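Local coordinates for HMTCP-1 (Homo sapiens, PDB 1A1X), which binds the PH domain of the kinases AKT1 and AKT2 and enhances their phosphorylation and activation, at residues 35-38 against 39-42; 16-19 against 20-23. All coordinates share one frame; numbering follows the deposited sequence.

Interaction 1 of 2, residues 35-38 against 39-42; sequences EEET and SFLR
Glu35 and Arg42 face each other as an antiparallel hydrogen-bonded pair where strands 29-36 and 41-46 run into their connecting turn. Two backbone hydrogen bonds join them. Glu35 N to Arg42 O is 2.9 Å and almost straight. Arg42 N to Glu35 O is longer, 3.2 Å, and more bent. Glu36 and Leu41 form the next pair, a non-hydrogen-bonded one, with side chains on the other face of the ladder. Nearer the turn, Glu37 N donates to Phe40 O at 2.8 Å. Thr38 and Ser39 take the chain round the bend.

The apolar part is the aliphatic stem of Glu37 on the Phe40 ring. Glu37 CB sits over the ring face, 3.9 Å from its centroid, in a CH-pi contact. Glu37 CG lies 3.3 Å from Phe40 CE2. Phe40 CG stands between its own backbone N and carbonyl carbon (chi1 55°), which lays the ring beneath this stem. The same ring has a cation-pi partner in Lys103.

The charged part is a salt bridge from Glu37 OE2 to Arg42 NH1, 3.3 Å long. The carboxylate meets the guanidinium obliquely, their planes 52° apart. A bend at chi2 (-61°) turns the Glu37 carboxylate back toward Arg42. Phe40 CE2 lies over a face of that guanidinium, 3.5 Å above its plane. Gln89 accepts a hydrogen bond from Arg42 NE, and Glu5 of the second subunit forms a salt bridge with Arg42 NH2. Glu37 OE1 accepts a hydrogen bond from the backbone N of Arg95 of that subunit.

Glu37 and Arg42 thus tie the hairpin end to the second subunit in the crystal assembly, and the carboxylates around Arg42 would be expected to stabilise its positive charge.

Interaction 2 of 2, residues 16-19 against 20-23; sequences VHQE and GIYR
Ile21 O receives two backbone N-H groups, from His17 at 2.8 Å and from Gln18 in a weaker bond at 3.4 Å, while Ile21 N donates to Gln18 O at 2.8 Å and closes a type II turn from Gln18 to Ile21. Gly20 occupies the third position of the turn with positive phi (84°). A side chain there would collide with the carbonyl O of Glu19.

Val16 and Tyr22 pair on one face of the ladder. Val16 CB touches Tyr22 CE2 at 3.7 Å, and Val16 CG2 lies over the ring face near its rim. At the far end of the ring, a water accepts from Gly20 N and donates to Tyr22 OH and Glu19 OE1. Tyr22 OH also bonds Pro67 O, and Glu19 OE1 bonds Ser64.

His17 ND1 stands over one face of the Arg23 guanidinium, 3.5 Å from NH2, without a hydrogen bond. The two planes are 60° apart. A bend at chi3 (-62°) turns one face of the guanidinium to His17 ND1, which lies off centre, toward its rim; the imidazole NE2 bonds Gly53 O. A second water donates to Val16 O and accepts a weak bond from Arg23 NE.

An alanine in place of Arg23 is likely to leave His17 ND1 without its flat neighbour and the water without its link to this strand.

His17 and Gln18, both facing Ile21, form a classic beta bulge, here joined to a type II turn in the hairpin-like link from strand 13-16 to strand 21-24 of the barrel.

In the fold
Interactions 1 and 2 lie on the same antiparallel barrel, the fold of this TCL1-family protein. Interaction 2 comes first in the chain and leads into strand 21-24. Strand 29-36 follows, pairs with strand 21-24 and ends in interaction 1. Interaction 2 joins strands 13-16 and 21-24 and interaction 1 joins strands 29-36 and 41-46, so each lies at a turn between consecutive antiparallel strands. They do not touch: their centres are 20 Å apart and their nearest atoms about 9 Å. Interaction 1 is the more peripheral, 15 Å from the chain centre against 9 Å for interaction 2. The second subunit packs on 35-42, whereas 16-23 has neighbours within its own chain, including helix 58-61.

Interaction 1 of 2, residues 35-38 against 39-42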
ATOM      1  N   GLU A  35       2.857   7.684   9.572  1.00 13.04           N
ATOM      2  CA  GLU A  35       2.682   6.305  10.027  1.00 15.26           C
ATOM      3  C   GLU A  35       4.097   5.799  10.279  1.00 15.10           C
ATOM      4  O   GLU A  35       4.771   5.280   9.395  1.00 14.57           O
ATOM      5  CB  GLU A  35       1.959   5.487   8.977  1.00 13.76           C
ATOM      6  CG  GLU A  35       0.639   6.118   8.629  1.00 22.79           C
ATOM      7  CD  GLU A  35      -0.243   5.233   7.792  1.00 25.07           C
ATOM      8  OE1 GLU A  35       0.298   4.533   6.907  1.00 29.90           O
ATOM      9  OE2 GLU A  35      -1.478   5.248   8.022  1.00 26.94           O
ATOM     10  N   GLU A  36       4.559   6.030  11.497  1.00 18.73           N
ATOM     11  CA  GLU A  36       5.905   5.677  11.899  1.00 23.19           C
ATOM     12  C   GLU A  36       6.137   4.230  12.322  1.00 23.70           C
ATOM     13  O   GLU A  36       5.429   3.691  13.173  1.00 27.43           O
ATOM     14  CB  GLU A  36       6.327   6.616  13.014  1.00 22.75           C
ATOM     15  CG  GLU A  36       7.787   6.565  13.350  1.00 31.51           C
ATOM     16  CD  GLU A  36       8.143   7.520  14.461  1.00 34.90           C
ATOM     17  OE1 GLU A  36       7.444   8.547  14.624  1.00 40.64           O
ATOM     18  OE2 GLU A  36       9.121   7.234  15.179  1.00 37.73           O
ATOM     19  N   GLU A  37       7.120   3.596  11.687  1.00 23.31           N
ATOM     20  CA  GLU A  37       7.496   2.224  12.012  1.00 21.82           C
ATOM     21  C   GLU A  37       8.630   2.316  13.035  1.00 23.97           C
ATOM     22  O   GLU A  37       9.001   3.418  13.457  1.00 26.06           O
ATOM     23  CB  GLU A  37       7.974   1.490  10.754  1.00 24.57           C
ATOM     24  CG  GLU A  37       6.948   1.441   9.622  1.00 26.70           C
ATOM     25  CD  GLU A  37       5.672   0.718  10.003  1.00 26.82           C
ATOM     26  OE1 GLU A  37       5.763  -0.319  10.690  1.00 30.00           O
ATOM     27  OE2 GLU A  37       4.578   1.186   9.611  1.00 34.57           O
ATOM     28  N   THR A  38       9.186   1.176  13.435  1.00 22.64           N
ATOM     29  CA  THR A  38      10.280   1.175  14.410  1.00 21.52           C
ATOM     30  C   THR A  38      11.586   1.728  13.820  1.00 19.63           C
ATOM     31  O   THR A  38      12.255   2.580  14.416  1.00 19.04           O
ATOM     32  CB  THR A  38      10.557  -0.253  14.956  1.00 18.09           C
ATOM     33  OG1 THR A  38       9.409  -0.732  15.659  1.00 21.23           O
ATOM     34  CG2 THR A  38      11.743  -0.240  15.908  1.00 20.54           C
ATOM     35  N   SER A  39      11.911   1.258  12.628  1.00 17.14           N
ATOM     36  CA  SER A  39      13.134   1.637  11.965  1.00 20.78           C
ATOM     37  C   SER A  39      13.021   2.765  10.958  1.00 21.63           C
ATOM     38  O   SER A  39      14.039   3.281  10.505  1.00 19.37           O
ATOM     39  CB  SER A  39      13.719   0.408  11.295  1.00 21.56           C
ATOM     40  OG  SER A  39      13.683  -0.671  12.209  1.00 26.38           O
ATOM     41  N   PHE A  40      11.802   3.147  10.590  1.00 22.41           N
ATOM     42  CA  PHE A  40      11.640   4.222   9.609  1.00 19.83           C
ATOM     43  C   PHE A  40      10.295   4.919   9.681  1.00 17.95           C
ATOM     44  O   PHE A  40       9.419   4.553  10.468  1.00 14.28           O
ATOM     45  CB  PHE A  40      11.891   3.712   8.179  1.00 19.37           C
ATOM     46  CG  PHE A  40      11.048   2.544   7.813  1.00 25.11           C
ATOM     47  CD1 PHE A  40      11.474   1.254   8.098  1.00 29.88           C
ATOM     48  CD2 PHE A  40       9.796   2.728   7.248  1.00 26.71           C
ATOM     49  CE1 PHE A  40      10.654   0.155   7.832  1.00 32.01           C
ATOM     50  CE2 PHE A  40       8.971   1.638   6.977  1.00 30.64           C
ATOM     51  CZ  PHE A  40       9.401   0.348   7.272  1.00 28.16           C
ATOM     52  N   LEU A  41      10.138   5.910   8.812  1.00 16.59           N
ATOM     53  CA  LEU A  41       8.929   6.696   8.761  1.00 11.19           C
ATOM     54  C   LEU A  41       8.281   6.681   7.386  1.00 10.44           C
ATOM     55  O   LEU A  41       8.960   6.715   6.359  1.00  6.65           O
ATOM     56  CB  LEU A  41       9.261   8.124   9.182  1.00 15.40           C
ATOM     57  CG  LEU A  41       8.109   9.105   9.324  1.00 17.96           C
ATOM     58  CD1 LEU A  41       8.284   9.899  10.606  1.00 22.78           C
ATOM     59  CD2 LEU A  41       8.044  10.002   8.110  1.00 17.63           C
ATOM     60  N   ARG A  42       6.958   6.586   7.390  1.00  9.43           N
ATOM     61  CA  ARG A  42       6.159   6.597   6.171  1.00 12.78           C
ATOM     62  C   ARG A  42       5.133   7.722   6.278  1.00 10.33           C
ATOM     63  O   ARG A  42       4.741   8.117   7.375  1.00 13.14           O
ATOM     64  CB  ARG A  42       5.402   5.272   5.979  1.00 10.56           C
ATOM     65  CG  ARG A  42       6.256   4.085   5.525  1.00 13.78           C
ATOM     66  CD  ARG A  42       5.395   3.031   4.807  1.00 15.67           C
ATOM     67  NE  ARG A  42       6.102   1.764   4.611  1.00 15.51           N
ATOM     68  CZ  ARG A  42       5.978   0.695   5.395  1.00 12.10           C
ATOM     69  NH1 ARG A  42       5.166   0.715   6.442  1.00 11.66           N
ATOM     70  NH2 ARG A  42       6.684  -0.398   5.143  1.00 13.24           N
TER

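Interaction 2 of 2, residues 16-19 against 20-23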
ATOM      1  N   VAL A  16       3.624  22.612   1.245  1.00  9.84           N
ATOM      2  CA  VAL A  16       2.867  22.678   2.487  1.00  9.61           C
ATOM      3  C   VAL A  16       2.109  24.007   2.608  1.00 11.80           C
ATOM      4  O   VAL A  16       2.546  25.046   2.084  1.00 11.41           O
ATOM      5  CB  VAL A  16       3.819  22.503   3.711  1.00  9.84           C
ATOM      6  CG1 VAL A  16       4.704  23.725   3.887  1.00 11.99           C
ATOM      7  CG2 VAL A  16       3.040  22.216   4.965  1.00 13.17           C
ATOM      8  N   HIS A  17       0.930  23.950   3.216  1.00 11.23           N
ATOM      9  CA  HIS A  17       0.134  25.154   3.441  1.00 12.50           C
ATOM     10  C   HIS A  17       0.012  25.312   4.946  1.00 11.56           C
ATOM     11  O   HIS A  17       0.352  26.350   5.526  1.00 15.66           O
ATOM     12  CB  HIS A  17      -1.253  25.034   2.830  1.00  8.81           C
ATOM     13  CG  HIS A  17      -2.037  26.299   2.913  1.00 12.32           C
ATOM     14  ND1 HIS A  17      -1.810  27.364   2.072  1.00 16.44           N
ATOM     15  CD2 HIS A  17      -2.981  26.705   3.790  1.00 12.87           C
ATOM     16  CE1 HIS A  17      -2.578  28.376   2.429  1.00 16.27           C
ATOM     17  NE2 HIS A  17      -3.298  28.001   3.471  1.00 18.21           N
ATOM     18  N   GLN A  18      -0.455  24.237   5.561  1.00 14.35           N
ATOM     19  CA  GLN A  18      -0.627  24.138   6.990  1.00 15.00           C
ATOM     20  C   GLN A  18      -0.048  22.767   7.309  1.00 14.65           C
ATOM     21  O   GLN A  18       0.060  21.921   6.417  1.00 15.16           O
ATOM     22  CB  GLN A  18      -2.110  24.178   7.316  1.00 25.19           C
ATOM     23  CG  GLN A  18      -2.423  24.289   8.773  1.00 37.43           C
ATOM     24  CD  GLN A  18      -3.910  24.322   9.024  1.00 42.68           C
ATOM     25  OE1 GLN A  18      -4.596  23.305   8.879  1.00 45.28           O
ATOM     26  NE2 GLN A  18      -4.424  25.494   9.402  1.00 41.38           N
ATOM     27  N   GLU A  19       0.335  22.544   8.560  1.00 12.93           N
ATOM     28  CA  GLU A  19       0.910  21.264   8.962  1.00 16.07           C
ATOM     29  C   GLU A  19       0.045  20.114   8.465  1.00 11.82           C
ATOM     30  O   GLU A  19      -1.137  20.054   8.780  1.00 13.21           O
ATOM     31  CB  GLU A  19       1.026  21.193  10.492  1.00 19.28           C
ATOM     32  CG  GLU A  19       2.413  20.813  11.025  1.00 31.93           C
ATOM     33  CD  GLU A  19       2.668  19.315  11.045  1.00 36.30           C
ATOM     34  OE1 GLU A  19       3.078  18.747  10.010  1.00 43.02           O
ATOM     35  OE2 GLU A  19       2.471  18.706  12.113  1.00 41.71           O
ATOM     36  N   GLY A  20       0.621  19.251   7.637  1.00  9.32           N
ATOM     37  CA  GLY A  20      -0.118  18.113   7.118  1.00 10.78           C
ATOM     38  C   GLY A  20      -0.985  18.332   5.888  1.00 12.37           C
ATOM     39  O   GLY A  20      -1.530  17.365   5.343  1.00 11.40           O
ATOM     40  N   ILE A  21      -1.148  19.586   5.461  1.00 11.21           N
ATOM     41  CA  ILE A  21      -1.953  19.875   4.278  1.00 11.81           C
ATOM     42  C   ILE A  21      -1.073  20.519   3.219  1.00 13.84           C
ATOM     43  O   ILE A  21      -0.457  21.564   3.445  1.00 12.70           O
ATOM     44  CB  ILE A  21      -3.172  20.770   4.600  1.00 11.59           C
ATOM     45  CG1 ILE A  21      -4.038  20.103   5.668  1.00 15.04           C
ATOM     46  CG2 ILE A  21      -4.033  20.982   3.333  1.00 16.33           C
ATOM     47  CD1 ILE A  21      -5.242  20.926   6.095  1.00 22.83           C
ATOM     48  N   TYR A  22      -0.993  19.849   2.076  1.00 10.11           N
ATOM     49  CA  TYR A  22      -0.179  20.278   0.961  1.00 11.86           C
ATOM     50  C   TYR A  22      -1.029  20.641  -0.243  1.00 14.44           C
ATOM     51  O   TYR A  22      -2.216  20.335  -0.298  1.00 17.52           O
ATOM     52  CB  TYR A  22       0.773  19.139   0.568  1.00  8.92           C
ATOM     53  CG  TYR A  22       1.809  18.813   1.625  1.00  8.62           C
ATOM     54  CD1 TYR A  22       1.464  18.108   2.781  1.00 10.70           C
ATOM     55  CD2 TYR A  22       3.124  19.243   1.487  1.00  6.29           C
ATOM     56  CE1 TYR A  22       2.411  17.850   3.773  1.00 13.66           C
ATOM     57  CE2 TYR A  22       4.075  18.992   2.465  1.00  6.68           C
ATOM     58  CZ  TYR A  22       3.714  18.299   3.604  1.00  8.01           C
ATOM     59  OH  TYR A  22       4.655  18.064   4.573  1.00 14.82           O
ATOM     60  N   ARG A  23      -0.400  21.286  -1.216  1.00 16.60           N
ATOM     61  CA  ARG A  23      -1.056  21.657  -2.467  1.00 18.95           C
ATOM     62  C   ARG A  23      -0.121  21.312  -3.627  1.00 15.47           C
ATOM     63  O   ARG A  23       1.086  21.539  -3.537  1.00 14.40           O
ATOM     64  CB  ARG A  23      -1.399  23.146  -2.489  1.00 21.56           C
ATOM     65  CG  ARG A  23      -2.601  23.507  -1.649  1.00 33.66           C
ATOM     66  CD  ARG A  23      -3.131  24.868  -2.033  1.00 36.15           C
ATOM     67  NE  ARG A  23      -2.142  25.910  -1.793  1.00 38.83           N
ATOM     68  CZ  ARG A  23      -2.441  27.183  -1.561  1.00 45.05           C
ATOM     69  NH1 ARG A  23      -3.711  27.578  -1.537  1.00 46.49           N
ATOM     70  NH2 ARG A  23      -1.469  28.059  -1.337  1.00 46.39           N
TER
HETATM   71  O   HOH W   1       0.958  25.415  -0.695  1.00 46.65           O
HETATM   72  O   HOH W   2       3.460  19.385   7.044  1.00 20.60           O